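Local coordinates for protein cytochrome P450 268A2 Cyp268A2 (Mycobacterium marinum, PDB 6BLD) that binds a haem group in the buried core of a largely helical cytochrome P450 fold, at residues A[152-157]-A[264-269]; A[296-301]-A[381-386]; A[24-29]-A[408-413]. All coordinates share one frame; numbering follows the deposited sequence.

Contact 1 of 3, residues A[152-157]-A[264-269]; sequences DFVEHC and TTRQTI. With HEM (protoporphyrin IX containing Fe), chain B.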
loop_
_atom_site.group_PDB
_atom_site.type_symbol
_atom_site.label_atom_id
_atom_site.label_comp_id
_atom_site.label_asym_id
_atom_site.label_seq_id
_atom_site.Cartn_x
_atom_site.Cartn_y
_atom_site.Cartn_z
ATOM N N ASP A 152 -17.945 -3.977 -13.512
ATOM C CA ASP A 152 -16.615 -3.594 -13.057
ATOM C C ASP A 152 -16.267 -4.336 -11.772
ATOM O O ASP A 152 -16.966 -4.208 -10.761
ATOM C CB ASP A 152 -16.544 -2.084 -12.842
ATOM C CG ASP A 152 -15.230 -1.642 -12.226
ATOM O OD1 ASP A 152 -14.179 -2.213 -12.589
ATOM O OD2 ASP A 152 -15.246 -0.723 -11.381
ATOM N N PHE A 153 -15.179 -5.109 -11.813
ATOM C CA PHE A 153 -14.771 -5.886 -10.647
ATOM C C PHE A 153 -14.235 -4.999 -9.531
ATOM O O PHE A 153 -14.331 -5.362 -8.353
ATOM C CB PHE A 153 -13.720 -6.919 -11.056
ATOM C CG PHE A 153 -13.242 -7.784 -9.927
ATOM C CD1 PHE A 153 -14.045 -8.791 -9.418
ATOM C CD2 PHE A 153 -11.982 -7.598 -9.379
ATOM C CE1 PHE A 153 -13.604 -9.594 -8.382
ATOM C CE2 PHE A 153 -11.535 -8.396 -8.343
ATOM C CZ PHE A 153 -12.348 -9.395 -7.844
ATOM N N VAL A 154 -13.672 -3.838 -9.874
ATOM C CA VAL A 154 -13.083 -2.970 -8.859
ATOM C C VAL A 154 -14.166 -2.378 -7.966
ATOM O O VAL A 154 -14.080 -2.435 -6.734
ATOM C CB VAL A 154 -12.235 -1.869 -9.520
ATOM C CG1 VAL A 154 -11.731 -0.888 -8.470
ATOM C CG2 VAL A 154 -11.073 -2.480 -10.288
ATOM N N GLU A 155 -15.207 -1.805 -8.574
ATOM C CA GLU A 155 -16.239 -1.129 -7.796
ATOM C C GLU A 155 -17.176 -2.106 -7.099
ATOM O O GLU A 155 -17.669 -1.810 -6.005
ATOM C CB GLU A 155 -17.041 -0.187 -8.694
ATOM C CG GLU A 155 -17.705 0.963 -7.954
ATOM C CD GLU A 155 -16.714 2.024 -7.509
ATOM O OE1 GLU A 155 -15.562 2.012 -7.995
ATOM O OE2 GLU A 155 -17.087 2.874 -6.673
ATOM N N HIS A 156 -17.431 -3.266 -7.700
ATOM C CA HIS A 156 -18.402 -4.213 -7.174
ATOM C C HIS A 156 -17.786 -5.292 -6.294
ATOM O O HIS A 156 -18.516 -6.162 -5.808
ATOM C CB HIS A 156 -19.171 -4.869 -8.326
ATOM C CG HIS A 156 -20.186 -3.970 -8.960
ATOM N ND1 HIS A 156 -19.849 -2.782 -9.572
ATOM C CD2 HIS A 156 -21.531 -4.082 -9.072
ATOM C CE1 HIS A 156 -20.942 -2.202 -10.035
ATOM N NE2 HIS A 156 -21.976 -2.971 -9.745
ATOM N N CYS A 157 -16.472 -5.263 -6.068
ATOM C CA CYS A 157 -15.845 -6.309 -5.269
ATOM C C CYS A 157 -14.536 -5.856 -4.631
ATOM O O CYS A 157 -14.390 -5.907 -3.406
ATOM C CB CYS A 157 -15.600 -7.553 -6.125
ATOM S SG CYS A 157 -14.890 -8.945 -5.216
ATOM N N THR A 264 -4.351 -0.635 -0.537
ATOM C CA THR A 264 -3.439 -1.750 -0.778
ATOM C C THR A 264 -4.198 -3.046 -1.042
ATOM O O THR A 264 -3.957 -3.724 -2.048
ATOM C CB THR A 264 -2.496 -1.919 0.413
ATOM O OG1 THR A 264 -3.267 -2.089 1.608
ATOM C CG2 THR A 264 -1.604 -0.698 0.560
ATOM N N THR A 265 -5.114 -3.411 -0.142
ATOM C CA THR A 265 -5.872 -4.647 -0.318
ATOM C C THR A 265 -6.750 -4.583 -1.560
ATOM O O THR A 265 -6.892 -5.578 -2.281
ATOM C CB THR A 265 -6.720 -4.920 0.924
ATOM O OG1 THR A 265 -5.900 -4.812 2.092
ATOM C CG2 THR A 265 -7.332 -6.317 0.865
ATOM N N ARG A 266 -7.344 -3.418 -1.827
ATOM C CA ARG A 266 -8.208 -3.273 -2.993
ATOM C C ARG A 266 -7.447 -3.547 -4.285
ATOM O O ARG A 266 -7.963 -4.217 -5.188
ATOM C CB ARG A 266 -8.827 -1.874 -3.004
ATOM C CG ARG A 266 -9.199 -1.328 -4.370
ATOM C CD ARG A 266 -9.664 0.116 -4.234
ATOM N NE ARG A 266 -10.138 0.682 -5.492
ATOM C CZ ARG A 266 -10.986 1.703 -5.574
ATOM N NH1 ARG A 266 -11.456 2.268 -4.469
ATOM N NH2 ARG A 266 -11.367 2.160 -6.760
ATOM N N GLN A 267 -6.209 -3.055 -4.389
ATOM C CA GLN A 267 -5.432 -3.301 -5.599
ATOM C C GLN A 267 -4.962 -4.749 -5.672
ATOM O O GLN A 267 -4.931 -5.340 -6.757
ATOM C CB GLN A 267 -4.240 -2.345 -5.676
ATOM C CG GLN A 267 -4.599 -0.863 -5.629
ATOM C CD GLN A 267 -5.784 -0.498 -6.510
ATOM O OE1 GLN A 267 -5.933 -1.007 -7.621
ATOM N NE2 GLN A 267 -6.627 0.400 -6.016
ATOM N N THR A 268 -4.595 -5.337 -4.530
ATOM C CA THR A 268 -4.158 -6.729 -4.525
ATOM C C THR A 268 -5.276 -7.667 -4.968
ATOM O O THR A 268 -5.012 -8.678 -5.628
ATOM C CB THR A 268 -3.651 -7.120 -3.134
ATOM O OG1 THR A 268 -2.647 -6.188 -2.711
ATOM C CG2 THR A 268 -3.050 -8.518 -3.152
ATOM N N ILE A 269 -6.526 -7.343 -4.633
ATOM C CA ILE A 269 -7.647 -8.169 -5.073
ATOM C C ILE A 269 -7.824 -8.068 -6.584
ATOM O O ILE A 269 -8.032 -9.079 -7.267
ATOM C CB ILE A 269 -8.930 -7.773 -4.318
ATOM C CG1 ILE A 269 -8.813 -8.148 -2.837
ATOM C CG2 ILE A 269 -10.147 -8.441 -4.942
ATOM C CD1 ILE A 269 -9.818 -7.445 -1.943
HETATM C CHA HEM B . 2.746 0.000 6.592
HETATM C CHB HEM B . -1.950 -0.432 7.745
HETATM C CHC HEM B . -2.535 -3.657 4.161
HETATM C CHD HEM B . 1.907 -2.517 2.537
HETATM C C1A HEM B . 1.533 0.161 7.227
HETATM C C2A HEM B . 1.264 1.016 8.366
HETATM C C3A HEM B . -0.026 0.895 8.685
HETATM C C4A HEM B . -0.632 -0.038 7.756
HETATM C CMA HEM B . -0.749 1.624 9.839
HETATM C CAA HEM B . 2.299 1.902 9.092
HETATM C CBA HEM B . 3.068 1.035 10.085
HETATM C CGA HEM B . 4.211 1.816 10.679
HETATM O O1A HEM B . 4.730 1.401 11.747
HETATM O O2A HEM B . 4.599 2.858 10.090
HETATM C C1B HEM B . -2.504 -1.388 6.923
HETATM C C2B HEM B . -3.828 -1.951 7.056
HETATM C C3B HEM B . -4.009 -2.843 6.085
HETATM C C4B HEM B . -2.795 -2.882 5.276
HETATM C CMB HEM B . -4.863 -1.593 8.145
HETATM C CAB HEM B . -5.324 -3.642 5.926
HETATM C CBB HEM B . -5.478 -4.618 5.031
HETATM C C1C HEM B . -1.376 -3.636 3.407
HETATM C C2C HEM B . -1.090 -4.459 2.246
HETATM C C3C HEM B . 0.138 -4.130 1.799
HETATM C C4C HEM B . 0.668 -3.105 2.669
HETATM C CMC HEM B . -2.081 -5.496 1.666
HETATM C CAC HEM B . 0.954 -4.687 0.609
HETATM C CBC HEM B . 0.618 -5.786 -0.073
HETATM C C1D HEM B . 2.539 -1.752 3.492
HETATM C C2D HEM B . 3.895 -1.250 3.430
HETATM C C3D HEM B . 4.131 -0.552 4.546
HETATM C C4D HEM B . 2.929 -0.591 5.360
HETATM C CMD HEM B . 4.880 -1.487 2.264
HETATM C CAD HEM B . 5.451 0.163 4.915
HETATM C CBD HEM B . 6.451 -0.869 5.429
HETATM C CGD HEM B . 7.774 -0.222 5.749
HETATM O O1D HEM B . 8.721 -0.957 6.134
HETATM O O2D HEM B . 7.888 1.024 5.617
HETATM N NA HEM B . 0.350 -0.467 6.881
HETATM N NB HEM B . -1.903 -1.978 5.826
HETATM N NC HEM B . -0.280 -2.826 3.634
HETATM N ND HEM B . 1.982 -1.332 4.682
HETATM FE FE HEM B . 0.121 -1.839 5.376
#
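The carbonyl oxygen of Thr-264, one turn before Thr-268 in helix 247-278, is gripped twice by that residue, by its backbone N and by its side chain, with Thr-268 OG1 2.9 Å from Thr-264 O and above the carbonyl plane. Thr-264, the threonine of the AGxDT motif of cytochromes P450, also faces the haem, its OG1 3.0 Å from HEM C1C and hydrogen-bonded to Ala-260 O. Away from the haem, the local axes of 153-157 and 264-269 make an angle of 124°. Arg-266 runs out extended from CG to NE and crosses Val-154 at about a right angle, which brings Val-154 CG1 to 3.5 Å from Arg-266 NH2. Glu-155 OE1 lies 4.4 Å from that NH2 but well out of the guanidinium plane, so no N-H points at it; OE2 pairs with Lys-159. Ile-269 CG2 reaches Phe-153 CE2 at 3.7 Å, the anti chi1 of Phe-153 (-179°) swinging the ring end toward Ile-269. Asp-152 caps the short helix, its OD2 accepting from Glu-155 N. The interface is apolar packing beside a buried guanidinium, whose charge Glu-155 and a long, weak pair with Asp-185 would temper, although the guanidinium of Arg-413 also lies near.

Contact 2 of 3, residues A[296-301]-A[381-386]; sequences TAVEEL and QLRAIF
The K helix (290-305), which carries the ExxR motif of cytochromes P450, packs here against the L helix (375-392), whose Gln-381 touches the haem. Their local axes approach to 10.0 Å and make an angle of 105°, with Val-298 over Leu-382 where the backbones come nearest. Val-298 forks between two neighbours on the L helix. Its CG1, placed anti to the backbone N (chi1 160°), lies 3.8 Å from Leu-382 CD1, while the other branch, CG2, rests 3.7 Å from Arg-383 CG. Only the aliphatic root of Arg-383 takes part: the chain bends at chi3, and its guanidinium goes on to a salt bridge with Glu-130. One turn further along the K helix, Leu-301 sets CD1 over a face of the Phe-386 ring, a CH-pi contact with CD1 4.1 Å from the ring centroid and 19° off the normal. The methyl is displaced toward the rim, nearest to CE2, and the two side chains come at each other from opposite directions. Leu-382 O, of the ring's own helix, meets the ring edge in plane. Glu-300 of the K helix pairs with Arg-303 of the motif and with Arg-356. Leu-382 also touches Thr-268 and Ile-269, and Phe-386 touches Leu-276, of helix 247-278; Ala-384 and Ile-385 turn to helix 123-147, and Gln-381 and Ile-385 reach Leu-161, so that the L helix is packed among the K helix and helices 247-278, 123-147 and 160-170.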
loop_
_atom_site.group_PDB
_atom_site.type_symbol
_atom_site.label_atom_id
_atom_site.label_comp_id
_atom_site.label_asym_id
_atom_site.label_seq_id
_atom_site.Cartn_x
_atom_site.Cartn_y
_atom_site.Cartn_z
ATOM N N THR A 296 0.438 -19.936 0.952
ATOM C CA THR A 296 1.481 -19.505 0.027
ATOM C C THR A 296 0.897 -18.817 -1.199
ATOM O O THR A 296 1.572 -17.989 -1.822
ATOM C CB THR A 296 2.342 -20.696 -0.399
ATOM O OG1 THR A 296 1.592 -21.538 -1.285
ATOM C CG2 THR A 296 2.775 -21.503 0.817
ATOM N N ALA A 297 -0.344 -19.146 -1.565
ATOM C CA ALA A 297 -0.980 -18.478 -2.696
ATOM C C ALA A 297 -1.213 -17.001 -2.402
ATOM O O ALA A 297 -0.998 -16.148 -3.271
ATOM C CB ALA A 297 -2.297 -19.169 -3.045
ATOM N N VAL A 298 -1.650 -16.684 -1.182
ATOM C CA VAL A 298 -1.858 -15.289 -0.803
ATOM C C VAL A 298 -0.536 -14.531 -0.816
ATOM O O VAL A 298 -0.466 -13.384 -1.276
ATOM C CB VAL A 298 -2.551 -15.212 0.572
ATOM C CG1 VAL A 298 -2.350 -13.843 1.209
ATOM C CG2 VAL A 298 -4.031 -15.530 0.436
ATOM N N GLU A 299 0.537 -15.164 -0.331
ATOM C CA GLU A 299 1.834 -14.494 -0.289
ATOM C C GLU A 299 2.341 -14.178 -1.691
ATOM O O GLU A 299 2.968 -13.134 -1.911
ATOM C CB GLU A 299 2.849 -15.353 0.467
ATOM C CG GLU A 299 2.645 -15.375 1.970
ATOM C CD GLU A 299 2.286 -14.010 2.527
ATOM O OE1 GLU A 299 3.135 -13.093 2.477
ATOM O OE2 GLU A 299 1.149 -13.853 3.015
ATOM N N GLU A 300 2.079 -15.066 -2.655
ATOM C CA GLU A 300 2.502 -14.801 -4.025
ATOM C C GLU A 300 1.601 -13.779 -4.706
ATOM O O GLU A 300 2.079 -12.978 -5.515
ATOM C CB GLU A 300 2.545 -16.107 -4.821
ATOM C CG GLU A 300 2.848 -15.915 -6.301
ATOM C CD GLU A 300 4.339 -15.883 -6.599
ATOM O OE1 GLU A 300 4.715 -15.941 -7.788
ATOM O OE2 GLU A 300 5.138 -15.794 -5.645
ATOM N N LEU A 301 0.310 -13.764 -4.371
ATOM C CA LEU A 301 -0.577 -12.737 -4.912
ATOM C C LEU A 301 -0.158 -11.351 -4.440
ATOM O O LEU A 301 -0.287 -10.370 -5.179
ATOM C CB LEU A 301 -2.022 -13.025 -4.507
ATOM C CG LEU A 301 -2.706 -14.183 -5.234
ATOM C CD1 LEU A 301 -4.117 -14.382 -4.712
ATOM C CD2 LEU A 301 -2.716 -13.943 -6.735
ATOM N N GLN A 381 -8.242 -11.031 4.679
ATOM C CA GLN A 381 -9.175 -10.533 3.671
ATOM C C GLN A 381 -8.977 -11.237 2.333
ATOM O O GLN A 381 -9.954 -11.585 1.660
ATOM C CB GLN A 381 -9.015 -9.022 3.511
ATOM C CG GLN A 381 -9.461 -8.221 4.719
ATOM C CD GLN A 381 -9.463 -6.731 4.452
ATOM O OE1 GLN A 381 -10.035 -6.266 3.466
ATOM N NE2 GLN A 381 -8.817 -5.973 5.329
ATOM N N LEU A 382 -7.718 -11.460 1.939
ATOM C CA LEU A 382 -7.440 -12.096 0.654
ATOM C C LEU A 382 -7.837 -13.564 0.662
ATOM O O LEU A 382 -8.331 -14.082 -0.343
ATOM C CB LEU A 382 -5.964 -11.942 0.290
ATOM C CG LEU A 382 -5.419 -10.515 0.360
ATOM C CD1 LEU A 382 -3.897 -10.506 0.347
ATOM C CD2 LEU A 382 -5.994 -9.671 -0.769
ATOM N N ARG A 383 -7.613 -14.257 1.776
ATOM C CA ARG A 383 -8.069 -15.639 1.888
ATOM C C ARG A 383 -9.586 -15.731 1.775
ATOM O O ARG A 383 -10.119 -16.650 1.139
ATOM C CB ARG A 383 -7.593 -16.242 3.215
ATOM C CG ARG A 383 -6.087 -16.456 3.314
ATOM C CD ARG A 383 -5.735 -17.339 4.508
ATOM N NE ARG A 383 -6.400 -16.895 5.730
ATOM C CZ ARG A 383 -5.839 -16.110 6.644
ATOM N NH1 ARG A 383 -4.598 -15.675 6.478
ATOM N NH2 ARG A 383 -6.524 -15.756 7.723
ATOM N N ALA A 384 -10.300 -14.783 2.383
ATOM C CA ALA A 384 -11.755 -14.849 2.413
ATOM C C ALA A 384 -12.373 -14.481 1.069
ATOM O O ALA A 384 -13.300 -15.157 0.609
ATOM C CB ALA A 384 -12.298 -13.937 3.513
ATOM N N ILE A 385 -11.879 -13.420 0.425
ATOM C CA ILE A 385 -12.512 -12.949 -0.804
ATOM C C ILE A 385 -12.222 -13.897 -1.964
ATOM O O ILE A 385 -13.081 -14.125 -2.823
ATOM C CB ILE A 385 -12.077 -11.504 -1.118
ATOM C CG1 ILE A 385 -12.963 -10.904 -2.213
ATOM C CG2 ILE A 385 -10.605 -11.436 -1.510
ATOM C CD1 ILE A 385 -14.408 -10.727 -1.798
ATOM N N PHE A 386 -11.021 -14.476 -2.004
ATOM C CA PHE A 386 -10.695 -15.387 -3.094
ATOM C C PHE A 386 -11.296 -16.768 -2.873
ATOM O O PHE A 386 -11.554 -17.488 -3.843
ATOM C CB PHE A 386 -9.179 -15.479 -3.271
ATOM C CG PHE A 386 -8.595 -14.320 -4.028
ATOM C CD1 PHE A 386 -8.812 -14.184 -5.388
ATOM C CD2 PHE A 386 -7.843 -13.357 -3.375
ATOM C CE1 PHE A 386 -8.284 -13.114 -6.087
ATOM C CE2 PHE A 386 -7.312 -12.285 -4.068
ATOM C CZ PHE A 386 -7.533 -12.163 -5.425
#

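Contact 3 of 3, residues A[24-29]-A[408-413]; sequences SSASQR and FVHAIR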
loop_
_atom_site.group_PDB
_atom_site.type_symbol
_atom_site.label_atom_id
_atom_site.label_comp_id
_atom_site.label_asym_id
_atom_site.label_seq_id
_atom_site.Cartn_x
_atom_site.Cartn_y
_atom_site.Cartn_z
ATOM N N SER A 24 3.901 4.350 -17.910
ATOM C CA SER A 24 4.104 3.173 -18.737
ATOM C C SER A 24 3.749 1.907 -17.960
ATOM O O SER A 24 3.445 1.938 -16.765
ATOM C CB SER A 24 5.550 3.111 -19.232
ATOM O OG SER A 24 6.442 2.804 -18.172
ATOM N N SER A 25 3.796 0.778 -18.660
ATOM C CA SER A 25 3.445 -0.494 -18.052
ATOM C C SER A 25 4.489 -0.911 -17.020
ATOM O O SER A 25 5.630 -0.441 -17.019
ATOM C CB SER A 25 3.312 -1.579 -19.120
ATOM O OG SER A 25 4.584 -1.957 -19.614
ATOM N N ALA A 26 4.077 -1.815 -16.128
ATOM C CA ALA A 26 5.006 -2.357 -15.144
ATOM C C ALA A 26 6.092 -3.197 -15.803
ATOM O O ALA A 26 7.220 -3.254 -15.300
ATOM C CB ALA A 26 4.248 -3.182 -14.104
ATOM N N SER A 27 5.774 -3.848 -16.924
ATOM C CA SER A 27 6.777 -4.635 -17.633
ATOM C C SER A 27 7.863 -3.744 -18.222
ATOM O O SER A 27 9.047 -4.098 -18.198
ATOM C CB SER A 27 6.112 -5.468 -18.729
ATOM O OG SER A 27 4.928 -6.082 -18.250
ATOM N N GLN A 28 7.480 -2.582 -18.757
ATOM C CA GLN A 28 8.474 -1.655 -19.284
ATOM C C GLN A 28 9.381 -1.132 -18.177
ATOM O O GLN A 28 10.598 -1.019 -18.365
ATOM C CB GLN A 28 7.787 -0.497 -20.006
ATOM C CG GLN A 28 8.716 0.660 -20.323
ATOM C CD GLN A 28 8.269 1.456 -21.529
ATOM O OE1 GLN A 28 7.146 1.301 -22.008
ATOM N NE2 GLN A 28 9.147 2.317 -22.028
ATOM N N ARG A 29 8.805 -0.815 -17.014
ATOM C CA ARG A 29 9.614 -0.356 -15.890
ATOM C C ARG A 29 10.563 -1.442 -15.405
ATOM O O ARG A 29 11.657 -1.137 -14.916
ATOM C CB ARG A 29 8.710 0.108 -14.747
ATOM C CG ARG A 29 7.878 1.343 -15.065
ATOM C CD ARG A 29 7.288 1.955 -13.802
ATOM N NE ARG A 29 6.244 1.117 -13.222
ATOM C CZ ARG A 29 4.949 1.244 -13.496
ATOM N NH1 ARG A 29 4.538 2.177 -14.344
ATOM N NH2 ARG A 29 4.065 0.438 -12.922
ATOM N N PHE A 408 3.538 5.703 -6.802
ATOM C CA PHE A 408 3.370 5.254 -5.424
ATOM C C PHE A 408 2.643 3.919 -5.345
ATOM O O PHE A 408 3.185 2.962 -4.782
ATOM C CB PHE A 408 2.629 6.325 -4.610
ATOM C CG PHE A 408 2.487 5.994 -3.146
ATOM C CD1 PHE A 408 3.448 5.239 -2.490
ATOM C CD2 PHE A 408 1.391 6.443 -2.425
ATOM C CE1 PHE A 408 3.317 4.934 -1.147
ATOM C CE2 PHE A 408 1.255 6.145 -1.079
ATOM C CZ PHE A 408 2.220 5.389 -0.439
ATOM N N VAL A 409 1.433 3.821 -5.891
ATOM C CA VAL A 409 0.601 2.631 -5.763
ATOM C C VAL A 409 0.395 2.019 -7.142
ATOM O O VAL A 409 0.074 2.729 -8.101
ATOM C CB VAL A 409 -0.750 2.954 -5.096
ATOM C CG1 VAL A 409 -1.700 1.768 -5.202
ATOM C CG2 VAL A 409 -0.541 3.336 -3.636
ATOM N N HIS A 410 0.592 0.703 -7.236
ATOM C CA HIS A 410 0.301 -0.076 -8.440
ATOM C C HIS A 410 -1.191 -0.384 -8.429
ATOM O O HIS A 410 -1.644 -1.353 -7.817
ATOM C CB HIS A 410 1.143 -1.347 -8.468
ATOM C CG HIS A 410 1.045 -2.119 -9.748
ATOM N ND1 HIS A 410 1.155 -3.492 -9.797
ATOM C CD2 HIS A 410 0.859 -1.711 -11.025
ATOM C CE1 HIS A 410 1.037 -3.897 -11.048
ATOM N NE2 HIS A 410 0.856 -2.836 -11.814
ATOM N N ALA A 411 -1.970 0.451 -9.110
ATOM C CA ALA A 411 -3.416 0.443 -8.964
ATOM C C ALA A 411 -4.109 0.139 -10.284
ATOM O O ALA A 411 -3.601 0.451 -11.366
ATOM C CB ALA A 411 -3.920 1.786 -8.422
ATOM N N ILE A 412 -5.287 -0.470 -10.178
ATOM C CA ILE A 412 -6.170 -0.716 -11.311
ATOM C C ILE A 412 -7.407 0.151 -11.123
ATOM O O ILE A 412 -8.155 -0.024 -10.152
ATOM C CB ILE A 412 -6.546 -2.200 -11.432
ATOM C CG1 ILE A 412 -5.329 -3.033 -11.843
ATOM C CG2 ILE A 412 -7.677 -2.382 -12.430
ATOM C CD1 ILE A 412 -5.579 -4.528 -11.836
ATOM N N ARG A 413 -7.618 1.094 -12.043
ATOM C CA ARG A 413 -8.766 1.989 -11.938
ATOM C C ARG A 413 -10.075 1.226 -12.106
ATOM O O ARG A 413 -10.986 1.343 -11.279
ATOM C CB ARG A 413 -8.656 3.108 -12.976
ATOM C CG ARG A 413 -9.853 4.047 -13.018
ATOM C CD ARG A 413 -10.095 4.705 -11.668
ATOM N NE ARG A 413 -8.915 5.419 -11.189
ATOM C CZ ARG A 413 -8.652 5.647 -9.906
ATOM N NH1 ARG A 413 -9.485 5.214 -8.971
ATOM N NH2 ARG A 413 -7.555 6.304 -9.559
#
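The A helix (26-39) of the cytochrome P450 fold lies with its first turn against His-410, just ahead of strand 411-418, which pairs with 402-404. Before the helix, Ser-25 is its N-cap: Ser-25 OG accepts from Gln-28 N at 3.1 Å, with an N-H...O angle of 159°. Next comes Ala-26, whose CB is directed toward segment 408-413 and lies 4.1 Å from His-410 NE2. The chain comes back to the contact at Arg-29. Its side chain doubles back on its own helix, laying one guanidinium face over the backbone at Ser-25 and Ala-26, with Ala-26 CA 3.6 Å above the plane. The buried region is small, and what defines it is the ring of His-410. CG stands anti to the backbone N (chi1 -172°), which sends the imidazole out toward the A helix. The ring is stacked on that of His-271, and its ND1 is hydrogen-bonded to Ala-305 O, two ties that would limit its rotation. The neighbouring Phe-408 belongs to the pocket of (3E,5E)-6,10-dimethylundeca-3,5,9-trien-2-one. His-410 CD2 lies at the edge of the Arg-29 guanidinium, near its plane, 4.3 Å from Arg-29 NH2.

How the contacts relate
From the N terminus, residues 24-29 are met again only by 408-413, almost the whole chain later, so contact 3 closes the widest loop, tying the A helix to the run into strand 411-418, and the other two lie within it. Contact 1 joins helix 153-158 to helix 247-278 and is complete before contact 2 brings the K and L helices together; these two follow in series without crossing. Helix 247-278 links all three regions: Ile-269 O of contact 1 packs on Phe-386 CZ of contact 2, while Gln-267 OE1 lies 2.7 Å from Ile-412 N of contact 3, a probable hydrogen bond. Contacts 2 and 3 do not touch, their nearest atoms being about 8 Å apart.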